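Putative aspartate aminotransferase (Thermus thermophilus, PDB 1IUG) is a subgroup IV aspartate aminotransferase that uses pyridoxal 5'-phosphate, probably passing the amino group of aspartate to 2-oxoglutarate. Local coordinates at the interface of chains A and B. Sequence-based numbering; all coordinates share one arbitrary frame. Chains: chain A/B, putative aspartate aminotransferase.

Contacts 1 and 2 are neighbouring patches of one two-fold symmetric interface, the centres of their C-alpha atoms about 10 Å apart, and they share A:Ser59 and B:Trp229. In contact 1 the start of helix 60-71 of chain A receives two tyrosines of chain B; in contact 2 the chain B loop running on from B:Trp229, together with B:His27, meets loops of chain A, including A:Gln184, which directly precedes A:Lys185, the lysine that carries the cofactor. Together they probably place chain B loops near the cofactor of chain A. Exchange of the chains gives each contact a twin, so both subunits are braced alike.

Contact 1: the interface of chains A and B. Residues chain A 58-59, 61-62, 65; chain B 211-212, 229.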
loop_
_atom_site.group_PDB
_atom_site.type_symbol
_atom_site.label_atom_id
_atom_site.label_comp_id
_atom_site.label_asym_id
_atom_site.label_seq_id
_atom_site.Cartn_x
_atom_site.Cartn_y
_atom_site.Cartn_z
ATOM N N GLY A 58 -0.624 -1.023 2.204
ATOM C CA GLY A 58 -1.745 -1.261 1.310
ATOM C C GLY A 58 -3.030 -0.970 2.068
ATOM O O GLY A 58 -2.977 -0.568 3.228
ATOM N N SER A 59 -4.184 -1.170 1.435
ATOM C CA SER A 59 -5.452 -0.902 2.106
ATOM C C SER A 59 -5.870 -2.043 3.033
ATOM O O SER A 59 -5.192 -3.071 3.120
ATOM C CB SER A 59 -6.563 -0.607 1.092
ATOM O OG SER A 59 -6.947 -1.777 0.391
ATOM N N THR A 61 -8.268 -4.148 2.749
ATOM C CA THR A 61 -8.575 -5.361 1.994
ATOM C C THR A 61 -7.341 -6.257 1.864
ATOM O O THR A 61 -7.444 -7.485 1.965
ATOM C CB THR A 61 -9.132 -5.020 0.589
ATOM O OG1 THR A 61 -10.307 -4.216 0.729
ATOM C CG2 THR A 61 -9.505 -6.287 -0.175
ATOM N N LEU A 62 -6.175 -5.635 1.679
ATOM C CA LEU A 62 -4.919 -6.370 1.555
ATOM C C LEU A 62 -4.648 -7.184 2.818
ATOM O O LEU A 62 -4.197 -8.328 2.744
ATOM C CB LEU A 62 -3.753 -5.409 1.303
ATOM C CG LEU A 62 -2.381 -6.066 1.152
ATOM C CD1 LEU A 62 -2.342 -6.882 -0.128
ATOM C CD2 LEU A 62 -1.299 -5.011 1.137
ATOM N N GLU A 65 -6.901 -10.287 2.940
ATOM C CA GLU A 65 -6.402 -11.328 2.049
ATOM C C GLU A 65 -5.189 -12.038 2.637
ATOM O O GLU A 65 -5.074 -13.258 2.534
ATOM C CB GLU A 65 -6.031 -10.742 0.681
ATOM C CG GLU A 65 -5.477 -11.781 -0.301
ATOM C CD GLU A 65 -5.300 -11.246 -1.710
ATOM O OE1 GLU A 65 -5.988 -10.276 -2.084
ATOM O OE2 GLU A 65 -4.477 -11.808 -2.456
ATOM N N TYR B 211 -6.554 -11.377 -6.253
ATOM C CA TYR B 211 -7.706 -10.673 -5.705
ATOM C C TYR B 211 -7.452 -9.182 -5.553
ATOM O O TYR B 211 -8.008 -8.376 -6.298
ATOM C CB TYR B 211 -8.180 -11.286 -4.377
ATOM C CG TYR B 211 -9.535 -10.749 -3.974
ATOM C CD1 TYR B 211 -10.704 -11.306 -4.495
ATOM C CD2 TYR B 211 -9.649 -9.639 -3.134
ATOM C CE1 TYR B 211 -11.950 -10.768 -4.195
ATOM C CE2 TYR B 211 -10.896 -9.090 -2.830
ATOM C CZ TYR B 211 -12.039 -9.661 -3.365
ATOM O OH TYR B 211 -13.272 -9.125 -3.079
ATOM N N TYR B 212 -6.628 -8.819 -4.575
ATOM C CA TYR B 212 -6.289 -7.422 -4.336
ATOM C C TYR B 212 -5.619 -6.836 -5.582
ATOM O O TYR B 212 -5.916 -5.706 -5.978
ATOM C CB TYR B 212 -5.342 -7.311 -3.136
ATOM C CG TYR B 212 -4.989 -5.894 -2.746
ATOM C CD1 TYR B 212 -5.801 -5.166 -1.875
ATOM C CD2 TYR B 212 -3.833 -5.283 -3.235
ATOM C CE1 TYR B 212 -5.466 -3.863 -1.495
ATOM C CE2 TYR B 212 -3.492 -3.981 -2.864
ATOM C CZ TYR B 212 -4.310 -3.278 -1.994
ATOM O OH TYR B 212 -3.966 -2.000 -1.619
ATOM N N TRP B 229 -10.329 -0.602 -4.360
ATOM C CA TRP B 229 -10.417 -0.403 -2.910
ATOM C C TRP B 229 -10.025 1.035 -2.582
ATOM O O TRP B 229 -9.753 1.828 -3.486
ATOM C CB TRP B 229 -9.469 -1.370 -2.185
ATOM C CG TRP B 229 -9.200 -2.636 -2.945
ATOM C CD1 TRP B 229 -8.025 -2.996 -3.545
ATOM C CD2 TRP B 229 -10.132 -3.688 -3.227
ATOM N NE1 TRP B 229 -8.170 -4.204 -4.187
ATOM C CE2 TRP B 229 -9.452 -4.651 -4.007
ATOM C CE3 TRP B 229 -11.474 -3.909 -2.897
ATOM C CZ2 TRP B 229 -10.069 -5.818 -4.462
ATOM C CZ3 TRP B 229 -12.092 -5.072 -3.351
ATOM C CH2 TRP B 229 -11.387 -6.009 -4.126
HETATM O O HOH W 1 -4.076 -10.757 -4.970
#
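B:Tyr212, which has helix-like backbone torsions although it lies in a loop, faces the first turns of helix 60-71 of chain A and the extended A:Gly58-A:Ser59 stretch before it. With CG anti to the backbone N (chi1 -177°), its side chain runs along this helix end until the phenol OH meets the amide of A:Ser59. That amide N donates to OH over 3.2 Å in a nearly straight bond (171° at H). A:Ser59 OG lies in the ring plane at the edge near CE1, while A:Leu62 CB sits over one face, 3.9 Å from the centroid and displaced toward the rim. A:Leu62 CD1 adds a contact to B:Tyr212 CD2 at 3.8 Å. At the other end of the tyrosine, the extended A:Glu65 side chain presents OE1, on its syn lone pair, to the backbone N of B:Tyr212 at 3.0 Å. Its second carboxylate oxygen, OE2, is 2.8 Å from water 1, which also joins the backbone N of B:Tyr211; the carboxylate thereby reaches two consecutive amides, B:Tyr212 directly and B:Tyr211 through water 1. B:Trp229 NE1 bonds in its ring plane to B:Tyr212 O (3.2 Å), fixing the indole beside the tyrosine. The methyl CG2 of A:Thr61 then stands over the centre of the indole six-membered ring, 4.0 Å from its centroid. A:Ser59 and A:Thr61 belong to the Gly-Ser-Gly-Thr turn that in class-V aminotransferases lies at the cofactor phosphate, so the patch helps hold the two subunits together and probably steadies the phosphate-binding helix end from the partner subunit.

Contact 2: the interface of chains A and B. Residues chain A 8-9, 59, 184, 191; chain B 27, 229-231.
A:Pro9, which follows a cis peptide bond from A:Gly8, sets its ring crosswise to B:His27. Its CD comes up beyond the ND1-CE1 side of the imidazole, tilted out of the ring plane, 3.3 Å from B:His27 ND1. Beside this pair, B:Thr230 is the chain B residue that buries the most surface here, 48 Å². Its CB lies 3.5 Å from the amide nitrogen NE2 of A:Gln184, whose side chain approaches from the opposite direction, bent at chi2 (-80°). From CB the hydroxyl OG1 turns beside its own backbone N (chi1 -55°) and reaches water 2 at 2.8 Å. A:Gln184 NE2 and the same water are 2.9 Å apart in a nearly straight bond (167° at H), making a bridge between the subunits. The other branch, CG2, has A:Gln184 NE2 as a van der Waals neighbour at 3.6 Å, meets A:Pro191 CB at 3.8 Å and comes near A:Pro9 CG; it also rests over the centre of the B:His27 ring, packing that imidazole from within its own chain. Backbone oxygens complete the patch: B:Thr230 O lies 3.5 Å from A:Ser59 CB, and B:Pro231 O packs on A:Pro191. Replacing A:Pro9 with an alanine removes CG and CD, which would probably open a gap beside ND1 and CE1 of B:His27 and make the cis peptide less favourable, so the loop could shift. A:Gln184 directly precedes the lysine that carries pyridoxal 5'-phosphate; the patch, which joins the two subunits, probably lies close to the cofactor and may help shape the active site from both chains.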
loop_
_atom_site.group_PDB
_atom_site.type_symbol
_atom_site.label_atom_id
_atom_site.label_comp_id
_atom_site.label_asym_id
_atom_site.label_seq_id
_atom_site.Cartn_x
_atom_site.Cartn_y
_atom_site.Cartn_z
ATOM N N GLY A 8 -14.876 6.406 6.608
ATOM C CA GLY A 8 -13.607 6.053 5.996
ATOM C C GLY A 8 -13.524 6.434 4.527
ATOM O O GLY A 8 -14.367 6.002 3.732
ATOM N N PRO A 9 -12.572 7.310 4.145
ATOM C CA PRO A 9 -11.589 7.957 5.022
ATOM C C PRO A 9 -12.269 8.900 6.012
ATOM O O PRO A 9 -13.450 9.237 5.862
ATOM C CB PRO A 9 -10.716 8.731 4.034
ATOM C CG PRO A 9 -10.769 7.877 2.806
ATOM C CD PRO A 9 -12.237 7.564 2.732
ATOM N N SER A 59 -4.184 -1.170 1.435
ATOM C CA SER A 59 -5.452 -0.902 2.106
ATOM C C SER A 59 -5.870 -2.043 3.033
ATOM O O SER A 59 -5.192 -3.071 3.120
ATOM C CB SER A 59 -6.563 -0.607 1.092
ATOM O OG SER A 59 -6.947 -1.777 0.391
ATOM N N GLN A 184 -7.335 4.153 7.872
ATOM C CA GLN A 184 -8.270 5.256 7.651
ATOM C C GLN A 184 -9.649 5.280 8.323
ATOM O O GLN A 184 -10.499 6.093 7.949
ATOM C CB GLN A 184 -8.400 5.548 6.147
ATOM C CG GLN A 184 -9.395 4.677 5.381
ATOM C CD GLN A 184 -8.864 3.302 5.010
ATOM O OE1 GLN A 184 -7.852 2.834 5.544
ATOM N NE2 GLN A 184 -9.555 2.643 4.087
ATOM N N PRO A 191 -5.344 6.776 4.338
ATOM C CA PRO A 191 -5.413 5.408 3.808
ATOM C C PRO A 191 -3.994 5.031 3.386
ATOM O O PRO A 191 -3.204 5.913 3.046
ATOM C CB PRO A 191 -6.291 5.566 2.564
ATOM C CG PRO A 191 -7.104 6.786 2.851
ATOM C CD PRO A 191 -6.120 7.705 3.500
ATOM N N HIS B 27 -12.148 9.520 -1.122
ATOM C CA HIS B 27 -11.808 8.996 -2.445
ATOM C C HIS B 27 -12.908 8.929 -3.505
ATOM O O HIS B 27 -12.608 8.773 -4.691
ATOM C CB HIS B 27 -11.158 7.623 -2.300
ATOM C CG HIS B 27 -12.042 6.601 -1.657
ATOM N ND1 HIS B 27 -12.742 6.848 -0.496
ATOM C CD2 HIS B 27 -12.332 5.325 -2.007
ATOM C CE1 HIS B 27 -13.424 5.769 -0.158
ATOM N NE2 HIS B 27 -13.191 4.830 -1.057
ATOM N N TRP B 229 -10.329 -0.602 -4.360
ATOM C CA TRP B 229 -10.417 -0.403 -2.910
ATOM C C TRP B 229 -10.025 1.035 -2.582
ATOM O O TRP B 229 -9.753 1.828 -3.486
ATOM C CB TRP B 229 -9.469 -1.370 -2.185
ATOM C CG TRP B 229 -9.200 -2.636 -2.945
ATOM C CD1 TRP B 229 -8.025 -2.996 -3.545
ATOM C CD2 TRP B 229 -10.132 -3.688 -3.227
ATOM N NE1 TRP B 229 -8.170 -4.204 -4.187
ATOM C CE2 TRP B 229 -9.452 -4.651 -4.007
ATOM C CE3 TRP B 229 -11.474 -3.909 -2.897
ATOM C CZ2 TRP B 229 -10.069 -5.818 -4.462
ATOM C CZ3 TRP B 229 -12.092 -5.072 -3.351
ATOM C CH2 TRP B 229 -11.387 -6.009 -4.126
ATOM N N THR B 230 -9.989 1.384 -1.300
ATOM C CA THR B 230 -9.602 2.739 -0.920
ATOM C C THR B 230 -8.125 2.943 -1.267
ATOM O O THR B 230 -7.267 2.175 -0.831
ATOM C CB THR B 230 -9.811 3.000 0.592
ATOM O OG1 THR B 230 -11.165 2.706 0.955
ATOM C CG2 THR B 230 -9.535 4.450 0.923
ATOM N N PRO B 231 -7.823 3.925 -2.131
ATOM C CA PRO B 231 -6.443 4.209 -2.526
ATOM C C PRO B 231 -5.803 5.200 -1.557
ATOM O O PRO B 231 -6.506 5.884 -0.821
ATOM C CB PRO B 231 -6.626 4.860 -3.891
ATOM C CG PRO B 231 -7.835 5.705 -3.665
ATOM C CD PRO B 231 -8.764 4.751 -2.912
HETATM O O HOH W 2 -11.968 3.971 3.321
#